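Local coordinates for Poly(A) RNA polymerase protein 2 (Saccharomyces cerevisiae, PDB 3NYB) that probably adds poly(A) tails to RNA as the catalytic subunit of the TRAMP surveillance complex, in which it pairs with the zinc-knuckle protein Air2p, at residues K211-L214 and G215-L218; S12-E16 and I17-L21; E40-N43 and Q44-T48. The protein carries 1 engineered substitution. All coordinates share one frame; numbering follows the deposited sequence.

Contact 1 (K211-L214 and G215-L218)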
loop_
_atom_site.group_PDB
_atom_site.type_symbol
_atom_site.label_atom_id
_atom_site.label_comp_id
_atom_site.label_asym_id
_atom_site.label_seq_id
_atom_site.Cartn_x
_atom_site.Cartn_y
_atom_site.Cartn_z
ATOM N N LYS A 211 1.178 -12.334 10.516
ATOM C CA LYS A 211 1.674 -13.271 9.510
ATOM C C LYS A 211 0.835 -14.544 9.453
ATOM O O LYS A 211 0.900 -15.297 8.475
ATOM C CB LYS A 211 3.135 -13.645 9.790
ATOM C CG LYS A 211 4.136 -12.501 9.711
ATOM C CD LYS A 211 4.619 -12.260 8.290
ATOM C CE LYS A 211 6.085 -11.834 8.279
ATOM N NZ LYS A 211 6.973 -12.903 8.830
ATOM N N ASP A 212 0.060 -14.794 10.503
ATOM C CA ASP A 212 -0.839 -15.948 10.522
ATOM C C ASP A 212 -2.290 -15.519 10.334
ATOM O O ASP A 212 -3.213 -16.319 10.493
ATOM C CB ASP A 212 -0.690 -16.744 11.824
ATOM C CG ASP A 212 0.619 -17.518 11.892
ATOM O OD1 ASP A 212 1.127 -17.946 10.827
ATOM O OD2 ASP A 212 1.136 -17.704 13.018
ATOM N N ASN A 213 -2.478 -14.253 9.977
ATOM C CA ASN A 213 -3.810 -13.675 9.887
ATOM C C ASN A 213 -3.930 -12.629 8.776
ATOM O O ASN A 213 -4.780 -11.735 8.835
ATOM C CB ASN A 213 -4.195 -13.049 11.236
ATOM C CG ASN A 213 -4.458 -14.091 12.321
ATOM O OD1 ASN A 213 -5.519 -14.718 12.349
ATOM N ND2 ASN A 213 -3.497 -14.267 13.228
ATOM N N LEU A 214 -3.089 -12.720 7.758
ATOM C CA LEU A 214 -3.133 -11.668 6.752
ATOM C C LEU A 214 -4.397 -11.713 5.874
ATOM O O LEU A 214 -4.763 -10.715 5.252
ATOM C CB LEU A 214 -1.907 -11.747 5.841
ATOM C CG LEU A 214 -0.644 -11.043 6.340
ATOM C CD1 LEU A 214 -0.122 -11.709 7.604
ATOM C CD2 LEU A 214 0.427 -11.031 5.260
ATOM N N GLY A 215 -5.082 -12.852 5.857
ATOM C CA GLY A 215 -6.356 -12.939 5.166
ATOM C C GLY A 215 -7.373 -11.960 5.749
ATOM O O GLY A 215 -7.909 -11.106 5.037
ATOM N N VAL A 216 -7.638 -12.070 7.051
ATOM C CA VAL A 216 -8.608 -11.186 7.692
ATOM C C VAL A 216 -8.160 -9.744 7.661
ATOM O O VAL A 216 -8.940 -8.857 7.341
ATOM C CB VAL A 216 -8.926 -11.579 9.166
ATOM C CG1 VAL A 216 -10.013 -12.630 9.212
ATOM C CG2 VAL A 216 -7.668 -12.030 9.927
ATOM N N LEU A 217 -6.900 -9.511 7.999
ATOM C CA LEU A 217 -6.381 -8.153 8.052
ATOM C C LEU A 217 -6.496 -7.464 6.693
ATOM O O LEU A 217 -6.763 -6.266 6.617
ATOM C CB LEU A 217 -4.941 -8.173 8.544
ATOM C CG LEU A 217 -4.820 -8.905 9.886
ATOM C CD1 LEU A 217 -3.368 -9.196 10.230
ATOM C CD2 LEU A 217 -5.504 -8.114 11.006
ATOM N N LEU A 218 -6.315 -8.232 5.620
ATOM C CA LEU A 218 -6.469 -7.698 4.274
ATOM C C LEU A 218 -7.887 -7.201 4.096
ATOM O O LEU A 218 -8.123 -6.045 3.747
ATOM C CB LEU A 218 -6.141 -8.761 3.228
ATOM C CG LEU A 218 -5.768 -8.330 1.798
ATOM C CD1 LEU A 218 -6.732 -8.869 0.780
ATOM C CD2 LEU A 218 -5.616 -6.825 1.652
#
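In L217 the first torsion sets CG beside the backbone N and anti to the carbonyl carbon (chi1 -55°), and with chi2 near 180° (167°) this puts CG and CD1 over the carbonyl oxygen of N213, CD1 at 3.2 Å from N213 O. V216 comes to the same oxygen from the neighbouring position through CG2. The N213 methylene is touched more loosely, its CB lying 3.8 Å from V216 CG2 and 4.1 Å from L217 CD1. N213 thus meets the helix through its CB and its backbone oxygen, while its amide is engaged by other partners: OD1 accepts from I29 N of the AIR2 chain and ND2 donates to D209 O. Neither end of the amide caps the helix, although the residue stands at the N-cap position. The backbone supplies the turn instead. L217 N donates to N213 O over 3.2 Å in a nearly straight bond (N-H...O 171°). One residue on, L218 N reaches L214 O at 3.0 Å. L214 points away from the following turn and packs on I25 of helix 17-31 and E162 of helix 160-173, while L218 packs on L163 and I166 of the latter helix. Two successive i to i+4 backbone bonds, with the V216 and L217 side chains against N213, mark a buried helix N-terminus: the first turn of helix 214-228, in the region assigned to the Cid1 poly(A) polymerase family.

Contact 2 (S12-E16 and I17-L21)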
loop_
_atom_site.group_PDB
_atom_site.type_symbol
_atom_site.label_atom_id
_atom_site.label_comp_id
_atom_site.label_asym_id
_atom_site.label_seq_id
_atom_site.Cartn_x
_atom_site.Cartn_y
_atom_site.Cartn_z
ATOM N N SER A 12 -7.806 -25.425 -1.556
ATOM C CA SER A 12 -9.260 -25.458 -1.657
ATOM C C SER A 12 -9.872 -26.274 -0.537
ATOM O O SER A 12 -11.036 -26.091 -0.211
ATOM C CB SER A 12 -9.718 -25.984 -3.026
ATOM O OG SER A 12 -9.283 -27.313 -3.245
ATOM N N LYS A 13 -9.083 -27.163 0.060
ATOM C CA LYS A 13 -9.587 -28.060 1.105
ATOM C C LYS A 13 -9.514 -27.458 2.516
ATOM O O LYS A 13 -9.804 -28.133 3.503
ATOM C CB LYS A 13 -8.849 -29.405 1.071
ATOM C CG LYS A 13 -8.936 -30.149 -0.257
ATOM C CD LYS A 13 -10.322 -30.739 -0.499
ATOM C CE LYS A 13 -10.395 -31.466 -1.846
ATOM N NZ LYS A 13 -10.350 -30.543 -3.030
ATOM N N GLN A 14 -9.136 -26.188 2.605
ATOM C CA GLN A 14 -8.945 -25.534 3.892
ATOM C C GLN A 14 -10.286 -25.302 4.582
ATOM O O GLN A 14 -11.266 -24.942 3.931
ATOM C CB GLN A 14 -8.225 -24.199 3.692
ATOM C CG GLN A 14 -7.409 -23.751 4.882
ATOM C CD GLN A 14 -6.111 -24.517 5.005
ATOM O OE1 GLN A 14 -5.522 -24.589 6.079
ATOM N NE2 GLN A 14 -5.658 -25.095 3.900
ATOM N N LYS A 15 -10.320 -25.501 5.898
ATOM C CA LYS A 15 -11.553 -25.363 6.669
ATOM C C LYS A 15 -11.952 -23.904 6.819
ATOM O O LYS A 15 -13.108 -23.535 6.596
ATOM C CB LYS A 15 -11.388 -25.992 8.052
ATOM C CG LYS A 15 -10.823 -27.404 8.027
ATOM C CD LYS A 15 -10.616 -27.944 9.438
ATOM C CE LYS A 15 -9.935 -29.305 9.421
ATOM N NZ LYS A 15 -9.632 -29.776 10.801
ATOM N N GLU A 16 -10.991 -23.076 7.210
ATOM C CA GLU A 16 -11.227 -21.643 7.330
ATOM C C GLU A 16 -10.837 -20.937 6.036
ATOM O O GLU A 16 -9.678 -20.968 5.620
ATOM C CB GLU A 16 -10.450 -21.061 8.516
ATOM C CG GLU A 16 -10.952 -21.507 9.887
ATOM C CD GLU A 16 -12.287 -20.884 10.256
ATOM O OE1 GLU A 16 -12.989 -20.403 9.341
ATOM O OE2 GLU A 16 -12.635 -20.873 11.460
ATOM N N ILE A 17 -11.810 -20.309 5.392
ATOM C CA ILE A 17 -11.548 -19.617 4.141
ATOM C C ILE A 17 -10.510 -18.515 4.353
ATOM O O ILE A 17 -9.729 -18.204 3.461
ATOM C CB ILE A 17 -12.837 -19.018 3.560
ATOM C CG1 ILE A 17 -12.723 -18.851 2.046
ATOM C CG2 ILE A 17 -13.168 -17.701 4.230
ATOM C CD1 ILE A 17 -13.143 -20.080 1.280
ATOM N N SER A 18 -10.501 -17.942 5.551
ATOM C CA SER A 18 -9.584 -16.865 5.902
ATOM C C SER A 18 -8.153 -17.362 6.030
ATOM O O SER A 18 -7.239 -16.575 6.269
ATOM C CB SER A 18 -10.015 -16.231 7.218
ATOM O OG SER A 18 -10.245 -17.236 8.197
ATOM N N ASP A 19 -7.972 -18.672 5.892
ATOM C CA ASP A 19 -6.645 -19.290 5.883
ATOM C C ASP A 19 -6.216 -19.553 4.444
ATOM O O ASP A 19 -5.113 -19.200 4.046
ATOM C CB ASP A 19 -6.652 -20.594 6.674
ATOM C CG ASP A 19 -6.862 -20.375 8.162
ATOM O OD1 ASP A 19 -7.177 -19.229 8.562
ATOM O OD2 ASP A 19 -6.712 -21.354 8.928
ATOM N N TRP A 20 -7.090 -20.219 3.696
ATOM C CA TRP A 20 -7.110 -20.167 2.243
ATOM C C TRP A 20 -6.495 -18.835 1.825
ATOM O O TRP A 20 -5.446 -18.780 1.163
ATOM C CB TRP A 20 -8.575 -20.174 1.799
ATOM C CG TRP A 20 -8.948 -20.867 0.506
ATOM C CD1 TRP A 20 -10.066 -21.638 0.283
ATOM C CD2 TRP A 20 -8.240 -20.821 -0.743
ATOM N NE1 TRP A 20 -10.085 -22.083 -1.016
ATOM C CE2 TRP A 20 -8.995 -21.604 -1.653
ATOM C CE3 TRP A 20 -7.065 -20.216 -1.154
ATOM C CZ2 TRP A 20 -8.567 -21.777 -2.974
ATOM C CZ3 TRP A 20 -6.654 -20.401 -2.470
ATOM C CH2 TRP A 20 -7.403 -21.177 -3.359
ATOM N N LEU A 21 -7.151 -17.749 2.223
ATOM C CA LEU A 21 -6.733 -16.422 1.785
ATOM C C LEU A 21 -5.305 -16.084 2.210
ATOM O O LEU A 21 -4.487 -15.659 1.396
ATOM C CB LEU A 21 -7.692 -15.350 2.299
ATOM C CG LEU A 21 -7.362 -13.972 1.723
ATOM C CD1 LEU A 21 -7.342 -14.039 0.210
ATOM C CD2 LEU A 21 -8.347 -12.933 2.193
#
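E16 and D19 close the backbone from loop into helix through an i to i+3 bond, in which E16 O accepts D19 N over 2.9 Å. This is the first turn of helix 17-31, and E16 holds its N-cap position. The same oxygen also takes a weak bond from W20 N at 3.3 Å, so one carbonyl serves two consecutive amides.

Side chains also join the preceding loop to this turn. D19 places its carboxyl carbon against the E16 methylene, CG to CB 3.7 Å. Their acidic ends stay apart, with E16 OE1 6.0 Å from D19 OD1, so this contact is made through carbon and not through charge. From the loop Q14 crosses D19 at about a right angle. Its CG, turned anti to the backbone N (chi1 -153°), comes within 3.7 Å of D19 CB, and the amide and carboxylate planes stand 49° apart. S18, D19 and E16 pack on W25, I29 and A27 of the AIR2 chain, respectively, while I17 packs against C300 and L303 of helix 282-304. S12 meets the indole of W20 through its backbone, its hydroxyl being engaged by D10 OD1. S12 N sits over one face of the ring, offset toward the rim, and S12 CA lies 3.5 Å from W20 NE1, approaching obliquely.

Contact 3 (E40-N43 and Q44-T48)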
loop_
_atom_site.group_PDB
_atom_site.type_symbol
_atom_site.label_atom_id
_atom_site.label_comp_id
_atom_site.label_asym_id
_atom_site.label_seq_id
_atom_site.Cartn_x
_atom_site.Cartn_y
_atom_site.Cartn_z
ATOM N N GLU A 40 20.831 -10.981 -10.352
ATOM C CA GLU A 40 22.106 -10.866 -11.052
ATOM C C GLU A 40 21.971 -9.866 -12.181
ATOM O O GLU A 40 22.747 -8.910 -12.275
ATOM C CB GLU A 40 22.579 -12.231 -11.566
ATOM C CG GLU A 40 23.122 -13.165 -10.462
ATOM C CD GLU A 40 23.201 -14.641 -10.879
ATOM O OE1 GLU A 40 22.964 -14.951 -12.072
ATOM O OE2 GLU A 40 23.498 -15.495 -10.007
ATOM N N ILE A 41 20.956 -10.075 -13.016
ATOM C CA ILE A 41 20.699 -9.198 -14.143
ATOM C C ILE A 41 20.484 -7.755 -13.695
ATOM O O ILE A 41 21.045 -6.824 -14.268
ATOM C CB ILE A 41 19.465 -9.659 -14.928
ATOM C CG1 ILE A 41 19.717 -11.043 -15.525
ATOM C CG2 ILE A 41 19.162 -8.668 -16.022
ATOM C CD1 ILE A 41 18.469 -11.729 -16.024
ATOM N N ARG A 42 19.670 -7.572 -12.664
ATOM C CA ARG A 42 19.387 -6.235 -12.181
ATOM C C ARG A 42 20.689 -5.526 -11.815
ATOM O O ARG A 42 20.906 -4.381 -12.198
ATOM C CB ARG A 42 18.434 -6.283 -10.996
ATOM C CG ARG A 42 18.240 -4.953 -10.313
ATOM C CD ARG A 42 17.349 -5.081 -9.081
ATOM N NE ARG A 42 16.128 -5.843 -9.334
ATOM C CZ ARG A 42 15.391 -6.383 -8.374
ATOM N NH1 ARG A 42 15.765 -6.246 -7.106
ATOM N NH2 ARG A 42 14.293 -7.064 -8.679
ATOM N N ASN A 43 21.572 -6.210 -11.102
ATOM C CA ASN A 43 22.853 -5.602 -10.737
ATOM C C ASN A 43 23.712 -5.250 -11.953
ATOM O O ASN A 43 24.294 -4.178 -12.010
ATOM C CB ASN A 43 23.622 -6.478 -9.741
ATOM C CG ASN A 43 22.954 -6.523 -8.377
ATOM O OD1 ASN A 43 23.190 -7.430 -7.584
ATOM N ND2 ASN A 43 22.106 -5.539 -8.102
ATOM N N GLN A 44 23.769 -6.147 -12.931
ATOM C CA GLN A 44 24.523 -5.888 -14.144
ATOM C C GLN A 44 24.041 -4.629 -14.822
ATOM O O GLN A 44 24.838 -3.746 -15.150
ATOM C CB GLN A 44 24.361 -7.034 -15.127
ATOM C CG GLN A 44 24.823 -8.371 -14.612
ATOM C CD GLN A 44 24.685 -9.452 -15.669
ATOM O OE1 GLN A 44 24.509 -9.150 -16.857
ATOM N NE2 GLN A 44 24.760 -10.719 -15.248
ATOM N N THR A 45 22.733 -4.548 -15.054
ATOM C CA THR A 45 22.205 -3.418 -15.806
ATOM C C THR A 45 22.413 -2.117 -15.044
ATOM O O THR A 45 22.831 -1.118 -15.625
ATOM C CB THR A 45 20.722 -3.594 -16.197
ATOM O OG1 THR A 45 19.893 -3.204 -15.107
ATOM C CG2 THR A 45 20.435 -5.033 -16.569
ATOM N N ILE A 46 22.145 -2.136 -13.742
ATOM C CA ILE A 46 22.399 -0.967 -12.909
ATOM C C ILE A 46 23.863 -0.564 -13.025
ATOM O O ILE A 46 24.186 0.607 -13.193
ATOM C CB ILE A 46 22.060 -1.226 -11.429
ATOM C CG1 ILE A 46 20.558 -1.459 -11.256
ATOM C CG2 ILE A 46 22.478 -0.054 -10.576
ATOM C CD1 ILE A 46 19.725 -0.306 -11.702
ATOM N N SER A 47 24.756 -1.541 -12.945
ATOM C CA SER A 47 26.178 -1.244 -13.017
ATOM C C SER A 47 26.520 -0.691 -14.395
ATOM O O SER A 47 27.302 0.247 -14.517
ATOM C CB SER A 47 27.016 -2.485 -12.708
ATOM O OG SER A 47 28.356 -2.119 -12.428
ATOM N N THR A 48 25.916 -1.275 -15.425
ATOM C CA THR A 48 26.097 -0.813 -16.795
ATOM C C THR A 48 25.666 0.647 -16.920
ATOM O O THR A 48 26.322 1.456 -17.572
ATOM C CB THR A 48 25.299 -1.695 -17.783
ATOM O OG1 THR A 48 25.948 -2.962 -17.934
ATOM C CG2 THR A 48 25.193 -1.036 -19.139
#
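I41 and T45 touch one turn apart on helix 36-54, in the region assigned to the palm domain, and the contact is a regular stretch of alpha-helix with a buried and an exposed side. Four successive i to i+4 backbone bonds define it, from Q44 N to E40 O, T45 N to I41 O, I46 N to R42 O and S47 N to N43 O. The second of these, T45 N to I41 O, measures 2.9 Å and is nearly straight at nitrogen (N-H...O 171°).

The close-packed part centres on T45 and I46, both buried. T45 sets its methyl anti to the carbonyl carbon, which turns CG2 toward I41 CG2, 3.9 Å away; I41 is itself exposed, so this pair marks where the buried side meets the open one. The T45 hydroxyl, with chi1 83°, points back along the helix and makes a weak bond from OG1 to R42 O at 3.3 Å. That carbonyl therefore has two donors, the backbone N of I46 and this hydroxyl. I46 CG1 also lies over R42 O, whereas its touch on the aliphatic stem of R42 is loose, CG1 to CG 4.3 Å. The arginine itself runs on past this contact, and its NH2 is bonded to Y73 OH, with P34 and Y68 alongside.

The solvent side is looser. E40, N43, Q44 and S47 are exposed there, as is I41. E40 directs its carboxylate away from residues 44-48 to a salt bridge with R36, and Q44 stretches out beyond CG, its contacts with E40 being confined to the backbone carbonyl. One turn beyond Q44, T48 OG1 donates back to Q44 O over 3.1 Å from 47° above the carbonyl plane, sharing that oxygen with T48 N.

Contacts 1 and 2 are neighbours, and contact 3 stands apart. The first two each form the opening turn of a helix, have centres 12 Å apart, and touch where G215 O packs on L21 CD2. Contact 1 also packs on helix 17-31, the helix that contact 2 opens, and both lie against the AIR2 chain, whose W25 meets V216 and S18. All touching residues of contact 1 are buried and its packing is mainly aliphatic; contact 2 is partly buried and joins a polar loop to a tryptophan. The mid-helix contact 3, about 35 Å from contact 1 between centres, has no partner chain and mostly exposed residues, the charged ends of E40 and R42 being held by R36 and Y73 of its own chain.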